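Long-range contacts in type IV pilus biogenesis protein PilB (Streptococcus sanguinis, PDB 7B7P), which is a minor type IV pilin with a von Willebrand factor A-like module that binds magnesium and takes a direct part in adhesion: residues A[172-177]-A[189-194]; A[198-203]-A[243-248]. All coordinates share one frame; numbering follows the deposited sequence.

Interaction 1. Residues A[172-177]-A[189-194]; sequences GSMDWD and ESRMDI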
ATOM      1  N   GLY A 172      18.563  12.366  17.966  1.00 65.17           N
ATOM      2  CA  GLY A 172      18.811  13.751  18.331  1.00 67.69           C
ATOM      3  C   GLY A 172      18.784  14.708  17.155  1.00 68.33           C
ATOM      4  O   GLY A 172      18.393  15.869  17.302  1.00 71.56           O
ATOM      5  N   SER A 173      19.179  14.236  15.969  1.00 67.33           N
ATOM      6  CA  SER A 173      19.110  15.067  14.771  1.00 69.16           C
ATOM      7  C   SER A 173      17.698  15.598  14.509  1.00 65.69           C
ATOM      8  O   SER A 173      17.536  16.599  13.798  1.00 65.98           O
ATOM      9  CB  SER A 173      19.617  14.256  13.561  1.00 66.91           C
ATOM     10  OG  SER A 173      18.689  13.235  13.210  1.00 61.99           O
ATOM     11  N   MET A 174      16.669  14.951  15.057  1.00 64.21           N
ATOM     12  CA  MET A 174      15.303  15.388  14.788  1.00 64.47           C
ATOM     13  C   MET A 174      14.930  16.685  15.521  1.00 69.43           C
ATOM     14  O   MET A 174      13.809  17.176  15.341  1.00 63.09           O
ATOM     15  CB  MET A 174      14.316  14.278  15.146  1.00 63.61           C
ATOM     16  CG  MET A 174      14.400  13.066  14.241  1.00 60.63           C
ATOM     17  SD  MET A 174      13.640  13.320  12.650  1.00 65.21           S
ATOM     18  CE  MET A 174      11.905  13.112  13.045  1.00 62.98           C
ATOM     19  N   ASP A 175      15.843  17.251  16.318  1.00 70.46           N
ATOM     20  CA  ASP A 175      15.662  18.585  16.869  1.00 71.85           C
ATOM     21  C   ASP A 175      16.137  19.687  15.942  1.00 70.67           C
ATOM     22  O   ASP A 175      15.817  20.851  16.189  1.00 76.48           O
ATOM     23  CB  ASP A 175      16.410  18.741  18.193  1.00 70.34           C
ATOM     24  CG  ASP A 175      15.522  18.554  19.378  1.00 72.09           C
ATOM     25  OD1 ASP A 175      14.279  18.735  19.238  1.00 77.09           O
ATOM     26  OD2 ASP A 175      16.076  18.207  20.440  1.00 70.44           O
ATOM     27  N   TRP A 176      16.931  19.367  14.925  1.00 70.75           N
ATOM     28  CA  TRP A 176      17.367  20.387  13.988  1.00 72.46           C
ATOM     29  C   TRP A 176      16.287  20.635  12.941  1.00 69.85           C
ATOM     30  O   TRP A 176      15.282  19.927  12.874  1.00 68.28           O
ATOM     31  CB  TRP A 176      18.671  19.990  13.302  1.00 68.93           C
ATOM     32  CG  TRP A 176      19.679  19.383  14.188  1.00 75.46           C
ATOM     33  CD1 TRP A 176      19.928  19.688  15.504  1.00 77.22           C
ATOM     34  CD2 TRP A 176      20.622  18.369  13.823  1.00 82.33           C
ATOM     35  NE1 TRP A 176      20.958  18.911  15.982  1.00 81.19           N
ATOM     36  CE2 TRP A 176      21.402  18.092  14.969  1.00 84.53           C
ATOM     37  CE3 TRP A 176      20.872  17.654  12.642  1.00 76.33           C
ATOM     38  CZ2 TRP A 176      22.416  17.127  14.964  1.00 80.00           C
ATOM     39  CZ3 TRP A 176      21.886  16.708  12.636  1.00 74.60           C
ATOM     40  CH2 TRP A 176      22.646  16.454  13.791  1.00 81.53           C
ATOM     41  N   ASP A 177      16.499  21.665  12.116  1.00 69.89           N
ATOM     42  CA  ASP A 177      15.561  21.893  11.027  1.00 69.10           C
ATOM     43  C   ASP A 177      15.918  20.976   9.855  1.00 67.54           C
ATOM     44  O   ASP A 177      16.927  20.253   9.874  1.00 67.58           O
ATOM     45  CB  ASP A 177      15.508  23.384  10.653  1.00 74.80           C
ATOM     46  CG  ASP A 177      16.738  23.888   9.848  1.00 80.99           C
ATOM     47  OD1 ASP A 177      17.616  23.110   9.380  1.00 77.05           O
ATOM     48  OD2 ASP A 177      16.825  25.130   9.697  1.00 81.75           O
ATOM     49  N   GLU A 189      10.820  25.414  12.154  1.00 78.77           N
ATOM     50  CA  GLU A 189      10.432  24.302  13.005  1.00 77.89           C
ATOM     51  C   GLU A 189      11.469  23.181  12.919  1.00 74.67           C
ATOM     52  O   GLU A 189      12.194  23.051  11.931  1.00 73.12           O
ATOM     53  CB  GLU A 189       9.062  23.779  12.580  1.00 79.50           C
ATOM     54  CG  GLU A 189       7.988  24.840  12.445  1.00 80.64           C
ATOM     55  CD  GLU A 189       6.758  24.336  11.688  1.00 95.67           C
ATOM     56  OE1 GLU A 189       6.771  24.353  10.429  1.00 96.05           O
ATOM     57  OE2 GLU A 189       5.773  23.920  12.349  1.00 93.95           O
ATOM     58  N   SER A 190      11.549  22.381  13.978  1.00 74.64           N
ATOM     59  CA  SER A 190      12.365  21.171  13.952  1.00 72.22           C
ATOM     60  C   SER A 190      11.711  20.101  13.084  1.00 68.91           C
ATOM     61  O   SER A 190      10.503  20.129  12.808  1.00 70.58           O
ATOM     62  CB  SER A 190      12.558  20.610  15.363  1.00 69.28           C
ATOM     63  OG  SER A 190      11.389  19.892  15.746  1.00 69.01           O
ATOM     64  N   ARG A 191      12.532  19.138  12.659  1.00 66.32           N
ATOM     65  CA  ARG A 191      12.005  17.983  11.942  1.00 64.74           C
ATOM     66  C   ARG A 191      10.913  17.307  12.750  1.00 61.01           C
ATOM     67  O   ARG A 191       9.856  16.955  12.211  1.00 64.57           O
ATOM     68  CB  ARG A 191      13.134  16.997  11.633  1.00 63.24           C
ATOM     69  CG  ARG A 191      14.208  17.580  10.734  1.00 65.48           C
ATOM     70  CD  ARG A 191      15.444  16.683  10.677  1.00 63.99           C
ATOM     71  NE  ARG A 191      16.551  17.363  10.017  1.00 63.58           N
ATOM     72  CZ  ARG A 191      17.695  16.781   9.676  1.00 64.36           C
ATOM     73  NH1 ARG A 191      17.900  15.485   9.928  1.00 64.14           N
ATOM     74  NH2 ARG A 191      18.640  17.494   9.091  1.00 61.80           N
ATOM     75  N   MET A 192      11.133  17.144  14.055  1.00 59.60           N
ATOM     76  CA  MET A 192      10.090  16.555  14.888  1.00 64.35           C
ATOM     77  C   MET A 192       8.825  17.415  14.910  1.00 66.22           C
ATOM     78  O   MET A 192       7.712  16.879  14.841  1.00 69.19           O
ATOM     79  CB  MET A 192      10.599  16.321  16.311  1.00 62.11           C
ATOM     80  CG  MET A 192       9.673  15.379  17.063  1.00 68.22           C
ATOM     81  SD  MET A 192       9.508  13.779  16.188  1.00 68.23           S
ATOM     82  CE  MET A 192      11.090  13.070  16.684  1.00 64.35           C
ATOM     83  N   ASP A 193       8.969  18.747  15.005  1.00 63.90           N
ATOM     84  CA  ASP A 193       7.791  19.615  14.947  1.00 69.89           C
ATOM     85  C   ASP A 193       6.997  19.336  13.683  1.00 69.07           C
ATOM     86  O   ASP A 193       5.783  19.117  13.729  1.00 72.46           O
ATOM     87  CB  ASP A 193       8.189  21.098  15.005  1.00 72.40           C
ATOM     88  CG  ASP A 193       8.767  21.499  16.351  1.00 76.93           C
ATOM     89  OD1 ASP A 193       8.340  20.916  17.371  1.00 78.56           O
ATOM     90  OD2 ASP A 193       9.642  22.400  16.387  1.00 77.95           O
ATOM     91  N   ILE A 194       7.686  19.282  12.539  1.00 65.85           N
ATOM     92  CA  ILE A 194       6.973  19.072  11.286  1.00 66.28           C
ATOM     93  C   ILE A 194       6.369  17.672  11.246  1.00 70.77           C
ATOM     94  O   ILE A 194       5.236  17.480  10.775  1.00 71.16           O
ATOM     95  CB  ILE A 194       7.912  19.344  10.095  1.00 68.94           C
ATOM     96  CG1 ILE A 194       8.452  20.770  10.173  1.00 70.98           C
ATOM     97  CG2 ILE A 194       7.193  19.117   8.772  1.00 66.27           C
ATOM     98  CD1 ILE A 194       9.423  21.108   9.096  1.00 68.32           C
TER

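Interaction 2. Residues A[198-203]-A[243-248]; sequences KSVIMI and TITKRE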
ATOM      1  N   LYS A 198       2.447  16.751  10.545  1.00 75.82           N
ATOM      2  CA  LYS A 198       2.095  16.066   9.302  1.00 74.93           C
ATOM      3  C   LYS A 198       1.563  14.657   9.536  1.00 72.84           C
ATOM      4  O   LYS A 198       0.830  14.127   8.686  1.00 73.45           O
ATOM      5  CB  LYS A 198       3.300  16.014   8.356  1.00 69.64           C
ATOM      6  CG  LYS A 198       3.717  17.360   7.790  1.00 76.56           C
ATOM      7  CD  LYS A 198       2.525  18.107   7.191  1.00 76.47           C
ATOM      8  CE  LYS A 198       2.962  19.387   6.489  1.00 75.40           C
ATOM      9  NZ  LYS A 198       1.780  20.256   6.170  1.00 75.45           N
ATOM     10  N   SER A 199       1.906  14.026  10.655  1.00 73.71           N
ATOM     11  CA  SER A 199       1.340  12.708  10.907  1.00 77.49           C
ATOM     12  C   SER A 199      -0.033  12.784  11.573  1.00 76.11           C
ATOM     13  O   SER A 199      -0.861  11.888  11.361  1.00 74.64           O
ATOM     14  CB  SER A 199       2.321  11.850  11.726  1.00 68.56           C
ATOM     15  OG  SER A 199       2.563  12.380  13.014  1.00 67.76           O
ATOM     16  N   VAL A 200      -0.312  13.852  12.327  1.00 76.77           N
ATOM     17  CA  VAL A 200      -1.691  14.137  12.736  1.00 76.54           C
ATOM     18  C   VAL A 200      -2.601  14.213  11.511  1.00 79.45           C
ATOM     19  O   VAL A 200      -3.665  13.582  11.464  1.00 81.28           O
ATOM     20  CB  VAL A 200      -1.752  15.429  13.571  1.00 78.86           C
ATOM     21  CG1 VAL A 200      -3.208  15.818  13.859  1.00 85.72           C
ATOM     22  CG2 VAL A 200      -0.998  15.258  14.877  1.00 77.42           C
ATOM     23  N   ILE A 201      -2.177  14.964  10.484  1.00 79.42           N
ATOM     24  CA  ILE A 201      -2.924  15.020   9.224  1.00 73.18           C
ATOM     25  C   ILE A 201      -3.093  13.624   8.632  1.00 80.23           C
ATOM     26  O   ILE A 201      -4.179  13.253   8.166  1.00 85.25           O
ATOM     27  CB  ILE A 201      -2.227  15.973   8.233  1.00 79.21           C
ATOM     28  CG1 ILE A 201      -2.244  17.411   8.765  1.00 80.58           C
ATOM     29  CG2 ILE A 201      -2.867  15.901   6.848  1.00 78.73           C
ATOM     30  CD1 ILE A 201      -1.813  18.434   7.743  1.00 73.00           C
ATOM     31  N   MET A 202      -2.018  12.824   8.644  1.00 78.74           N
ATOM     32  CA  MET A 202      -2.066  11.500   8.023  1.00 77.71           C
ATOM     33  C   MET A 202      -3.065  10.589   8.733  1.00 75.87           C
ATOM     34  O   MET A 202      -3.732   9.766   8.091  1.00 74.15           O
ATOM     35  CB  MET A 202      -0.655  10.883   8.015  1.00 75.11           C
ATOM     36  CG  MET A 202      -0.585   9.389   7.816  1.00 68.26           C
ATOM     37  SD  MET A 202      -1.264   8.845   6.234  1.00 81.86           S
ATOM     38  CE  MET A 202      -0.027   7.644   5.715  1.00 71.10           C
ATOM     39  N   ILE A 203      -3.196  10.741  10.056  1.00 75.37           N
ATOM     40  CA  ILE A 203      -4.156   9.943  10.820  1.00 79.16           C
ATOM     41  C   ILE A 203      -5.591  10.283  10.409  1.00 81.85           C
ATOM     42  O   ILE A 203      -6.407   9.393  10.134  1.00 78.25           O
ATOM     43  CB  ILE A 203      -3.943  10.155  12.331  1.00 78.88           C
ATOM     44  CG1 ILE A 203      -2.683   9.434  12.819  1.00 77.39           C
ATOM     45  CG2 ILE A 203      -5.181   9.694  13.109  1.00 82.43           C
ATOM     46  CD1 ILE A 203      -2.643   7.959  12.506  1.00 78.16           C
ATOM     47  N   THR A 243      -1.292  11.573  21.758  1.00 85.48           N
ATOM     48  CA  THR A 243       0.064  11.048  21.919  1.00 87.01           C
ATOM     49  C   THR A 243       1.053  11.761  21.002  1.00 85.10           C
ATOM     50  O   THR A 243       2.131  12.183  21.437  1.00 85.76           O
ATOM     51  CB  THR A 243       0.100   9.548  21.641  1.00 88.20           C
ATOM     52  OG1 THR A 243      -1.087   8.926  22.150  1.00 92.35           O
ATOM     53  CG2 THR A 243       1.330   8.931  22.296  1.00 83.86           C
ATOM     54  N   ILE A 244       0.705  11.894  19.722  1.00 81.62           N
ATOM     55  CA  ILE A 244       1.651  12.442  18.763  1.00 78.54           C
ATOM     56  C   ILE A 244       2.001  13.876  19.105  1.00 84.96           C
ATOM     57  O   ILE A 244       3.148  14.307  18.912  1.00 82.80           O
ATOM     58  CB  ILE A 244       1.081  12.317  17.343  1.00 80.36           C
ATOM     59  CG1 ILE A 244       1.054  10.849  16.934  1.00 72.09           C
ATOM     60  CG2 ILE A 244       1.866  13.189  16.353  1.00 75.73           C
ATOM     61  CD1 ILE A 244       0.579  10.638  15.538  1.00 73.73           C
ATOM     62  N   THR A 245       1.045  14.635  19.650  1.00 85.68           N
ATOM     63  CA  THR A 245       1.316  16.044  19.905  1.00 85.34           C
ATOM     64  C   THR A 245       1.783  16.334  21.328  1.00 86.69           C
ATOM     65  O   THR A 245       2.385  17.392  21.557  1.00 92.52           O
ATOM     66  CB  THR A 245       0.085  16.879  19.558  1.00 84.97           C
ATOM     67  OG1 THR A 245      -1.098  16.145  19.897  1.00 89.84           O
ATOM     68  CG2 THR A 245       0.067  17.168  18.060  1.00 82.09           C
ATOM     69  N   LYS A 246       1.555  15.426  22.278  1.00 85.92           N
ATOM     70  CA  LYS A 246       2.153  15.559  23.607  1.00 87.53           C
ATOM     71  C   LYS A 246       3.673  15.636  23.498  1.00 92.00           C
ATOM     72  O   LYS A 246       4.299  14.803  22.833  1.00 90.12           O
ATOM     73  CB  LYS A 246       1.744  14.374  24.485  1.00 89.05           C
ATOM     74  CG  LYS A 246       2.061  14.519  25.969  1.00 92.85           C
ATOM     75  CD  LYS A 246       1.077  13.723  26.851  1.00101.50           C
ATOM     76  CE  LYS A 246      -0.267  14.468  27.056  1.00105.28           C
ATOM     77  NZ  LYS A 246      -1.454  13.545  27.029  1.00102.15           N
ATOM     78  N   ARG A 247       4.275  16.623  24.160  1.00 92.15           N
ATOM     79  CA  ARG A 247       5.675  16.939  23.889  1.00 92.94           C
ATOM     80  C   ARG A 247       6.653  16.304  24.861  1.00 92.94           C
ATOM     81  O   ARG A 247       7.863  16.518  24.725  1.00 94.83           O
ATOM     82  CB  ARG A 247       5.884  18.456  23.847  1.00 97.48           C
ATOM     83  CG  ARG A 247       5.295  19.037  22.580  1.00 93.55           C
ATOM     84  CD  ARG A 247       5.882  20.367  22.162  1.00 92.85           C
ATOM     85  NE  ARG A 247       5.962  20.523  20.701  1.00 94.45           N
ATOM     86  CZ  ARG A 247       4.987  20.278  19.814  1.00 94.12           C
ATOM     87  NH1 ARG A 247       3.773  19.836  20.181  1.00 86.64           N
ATOM     88  NH2 ARG A 247       5.236  20.481  18.520  1.00 93.14           N
ATOM     89  N   GLU A 248       6.178  15.523  25.826  1.00 96.35           N
ATOM     90  CA  GLU A 248       7.087  14.603  26.495  1.00 97.42           C
ATOM     91  C   GLU A 248       7.341  13.351  25.660  1.00 90.67           C
ATOM     92  O   GLU A 248       8.290  12.613  25.947  1.00 88.68           O
ATOM     93  CB  GLU A 248       6.548  14.225  27.883  1.00 98.14           C
ATOM     94  CG  GLU A 248       5.049  13.946  27.941  1.00102.62           C
ATOM     95  CD  GLU A 248       4.250  15.063  28.613  1.00111.69           C
ATOM     96  OE1 GLU A 248       4.225  16.199  28.076  1.00105.79           O
ATOM     97  OE2 GLU A 248       3.644  14.797  29.681  1.00115.02           O
TER

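Interaction 1. Residues A[172-177]-A[189-194]
R191 reaches from the first turn of its helix across the loop 172-177; it and M174 have the two largest shares of the buried surface. Its chain runs extended from CG to NE, and NE donates to D177 O at 2.9 Å. This oxygen lies close to the guanidinium plane, although the donor stands above the carbonyl plane; NH2 bonds it weakly. W176 offers its CE3 edge over one guanidinium face, 4.2 Å from R191 NH2, planes 81° apart. Arginine suits the place because NH1 still forms salt bridges with D284 and E376.

M174 contributes its backbone oxygen, which accepts from M192 N at 3.0 Å, and its side chain, which, bent at chi2 and chi3, lays SD against R191 CB and sets CE 3.7 Å from M192 CE. The unbranched, bendable methionine chains let both methyl ends meet. R191 N donates to W176 O at 2.9 Å, so loop carbonyls occupy two amides of the helix start, where S190 and D193 form a capping box. S173 and D284 both bind magnesium, the S173 side chain about 3 Å (nearest atoms) from the ion, in the metal-ion-dependent adhesion site (MIDAS) of a von Willebrand factor A-like domain.

Interaction 2. Residues A[198-203]-A[243-248]
I244 points from the last turn of helix 238-245 toward helix 191-209 and meets S199, V200 and I203 with its two branches. Its CG2 methyl, anti to the backbone N, approaches S199 OG to 3.5 Å and V200 CG2 to 3.8 Å. The other branch, with CG1 beside the backbone N (chi1 -70°) and the chain straight at chi2, carries CD1 to within 3.7 Å of S199 OG and, more loosely, 4.4 Å of I203 CG1. The hydroxyl of S199 thus faces two methyls of one isoleucine, both on the same side of it. Serine suits these apolar surroundings because OG bonds back to L195 O in its own helix, and its short side chain lets I244 come close.

Both helices belong to the von Willebrand factor A-like domain, an α/β fold; on helix 191-209, S199 and I203 also touch strand 162-169 of the central sheet.

The V200 and I244 side chains run antiparallel alongside each other, whereas that of T245 lies roughly perpendicular to V200. V200 CG2 is the shared methyl, since T245 CG2 rests 3.9 Å from it. Threonine serves both needs at a helix end: the methyl faces the valine, and OG1 bonds I241 O.

Overall arrangement
Interactions 1 and 2 follow one another along the chain, the first closing before the second opens, and their centres lie about 14 Å apart within the von Willebrand factor A-like domain. Helix 191-209 serves both: its N-terminal turn meets the metal-site loop that follows strand 162-169, and its next turns pack on helix 238-245. A salt bridge, long and weak, joins them directly, with D193 OD1 3.3 Å from R247 NH2. The same helix thus runs from the magnesium-site loop to the packing against helix 238-245, where residues of interaction 2 also touch strand 162-169, the strand that leads into the loop of interaction 1.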